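De novo protein based on the inhibitor Amoebiasin-1 (Entamoeba histolytica, PDB 5SWK) probably inhibits cysteine proteases, as a designed member of the chagasin (I42) family of peptidase inhibitors. Local coordinates at residues 25-30 with 81-86. Residues are numbered along the deposited sequence; the frame is centred on the assembly and turned at random.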
# COMPACT_ATOMS: atom_id res chain seq x y z
N ILE D 25 -16.63 19.16 -5.25
CA ILE D 25 -15.37 19.16 -5.97
C ILE D 25 -15.53 18.31 -7.22
O ILE D 25 -16.07 17.21 -7.15
CB ILE D 25 -14.22 18.61 -5.11
CG1 ILE D 25 -14.16 19.31 -3.75
CG2 ILE D 25 -12.89 18.71 -5.84
CD1 ILE D 25 -13.24 18.61 -2.76
N ILE D 26 -15.09 18.82 -8.37
CA ILE D 26 -15.19 18.06 -9.60
C ILE D 26 -13.82 17.96 -10.25
O ILE D 26 -13.18 18.97 -10.52
CB ILE D 26 -16.20 18.70 -10.58
CG1 ILE D 26 -17.55 18.91 -9.91
CG2 ILE D 26 -16.34 17.82 -11.82
CD1 ILE D 26 -18.60 19.58 -10.78
N LEU D 27 -13.38 16.73 -10.49
CA LEU D 27 -12.05 16.51 -11.06
C LEU D 27 -12.14 15.55 -12.22
O LEU D 27 -12.84 14.53 -12.14
CB LEU D 27 -11.10 15.96 -10.00
CG LEU D 27 -10.96 16.77 -8.71
CD1 LEU D 27 -10.27 15.93 -7.66
CD2 LEU D 27 -10.17 18.04 -8.97
N HIS D 28 -11.45 15.85 -13.32
CA HIS D 28 -11.48 14.94 -14.45
C HIS D 28 -10.66 13.70 -14.12
O HIS D 28 -9.66 13.77 -13.42
CB HIS D 28 -10.96 15.59 -15.73
CG HIS D 28 -11.17 14.75 -16.96
ND1 HIS D 28 -12.31 14.82 -17.73
CD2 HIS D 28 -10.38 13.82 -17.55
CE1 HIS D 28 -12.22 13.97 -18.73
NE2 HIS D 28 -11.06 13.35 -18.64
N GLY D 29 -11.12 12.56 -14.64
CA GLY D 29 -10.50 11.28 -14.40
C GLY D 29 -10.84 10.34 -15.55
O GLY D 29 -11.81 10.58 -16.29
N ASN D 30 -10.03 9.31 -15.71
CA ASN D 30 -10.29 8.29 -16.73
C ASN D 30 -10.10 6.89 -16.18
O ASN D 30 -9.03 6.30 -16.31
CB ASN D 30 -9.38 8.48 -17.94
CG ASN D 30 -9.86 7.69 -19.13
OD1 ASN D 30 -10.79 6.88 -19.02
ND2 ASN D 30 -9.25 7.93 -20.28
N ILE D 81 -9.43 18.00 3.33
CA ILE D 81 -9.62 16.78 2.56
C ILE D 81 -8.48 16.62 1.57
O ILE D 81 -8.03 17.59 0.93
CB ILE D 81 -11.00 16.75 1.84
CG1 ILE D 81 -11.25 15.36 1.23
CG2 ILE D 81 -11.12 17.84 0.80
CD1 ILE D 81 -12.69 15.11 0.83
N VAL D 82 -7.95 15.40 1.50
CA VAL D 82 -6.90 15.08 0.55
C VAL D 82 -7.39 13.95 -0.33
O VAL D 82 -7.78 12.89 0.16
CB VAL D 82 -5.58 14.67 1.25
CG1 VAL D 82 -4.52 14.36 0.21
CG2 VAL D 82 -5.11 15.76 2.21
N LEU D 83 -7.38 14.19 -1.64
CA LEU D 83 -7.78 13.20 -2.62
C LEU D 83 -6.56 12.79 -3.41
O LEU D 83 -5.68 13.60 -3.68
CB LEU D 83 -8.85 13.76 -3.55
CG LEU D 83 -10.06 14.44 -2.91
CD1 LEU D 83 -10.96 15.03 -3.99
CD2 LEU D 83 -10.83 13.46 -2.06
N VAL D 84 -6.51 11.52 -3.80
CA VAL D 84 -5.40 11.04 -4.59
C VAL D 84 -5.90 10.26 -5.81
O VAL D 84 -6.87 9.51 -5.74
CB VAL D 84 -4.46 10.17 -3.71
CG1 VAL D 84 -5.22 9.02 -3.08
CG2 VAL D 84 -3.30 9.66 -4.52
N TYR D 85 -5.26 10.50 -6.95
CA TYR D 85 -5.58 9.81 -8.19
C TYR D 85 -4.67 8.60 -8.30
O TYR D 85 -3.51 8.73 -8.73
CB TYR D 85 -5.41 10.75 -9.39
CG TYR D 85 -5.95 10.24 -10.71
CD1 TYR D 85 -7.32 10.07 -10.92
CD2 TYR D 85 -5.09 9.98 -11.78
CE1 TYR D 85 -7.81 9.63 -12.13
CE2 TYR D 85 -5.57 9.54 -13.00
CZ TYR D 85 -6.94 9.36 -13.17
OH TYR D 85 -7.41 8.93 -14.39
N ARG D 86 -5.16 7.43 -7.90
CA ARG D 86 -4.30 6.26 -7.78
C ARG D 86 -4.90 5.00 -8.39
O ARG D 86 -6.09 4.94 -8.71
CB ARG D 86 -3.95 6.00 -6.31
CG ARG D 86 -5.12 5.52 -5.48
CD ARG D 86 -4.65 4.96 -4.14
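The backbone N of Asn30 donates a nearly straight hydrogen bond to Tyr85 OH, 3.0 Å long with an angle of 166° at the hydrogen. The donor comes to the ring's edge, close to its plane. Tyr85 has CG anti to the backbone N (chi1 -170°); the ring then reaches toward the end of strand 22-29. At Gly29 the main chain itself is the surface met: its CA lies 3.9 Å from both OH and CE1 of Tyr85, oblique to the ring. Rings of Trp37 and Tyr35 also meet the Tyr85 ring. Asn30 belongs to what is probably the BC loop, as in a close relative; the N-H bond to Tyr85 ties down the first residue of that motif, while OD1 and O of Asn30 bond Thr32 OG1 and Thr33 OG1.

Farther back the contact turns apolar. Leu27 and Leu83 cross obliquely, their CD1 methyls 3.8 Å apart, while Ile25 CD1 lies 4.2 Å from Ile81 CG2 and more loosely against Leu83 CD1. The axes of segments 25-29 and 81-86 run 10° from parallel and approach to 10.0 Å, packing face to face the two sheets of the chagasin family's immunoglobulin-like beta sandwich. Strand 22-29 pairs with 65-73 in one sheet; strand 77-86 pairs with 36-43 in the other, which continues through an antiparallel ladder into a second subunit, whose Phe103 packs on Ile25 and Leu27.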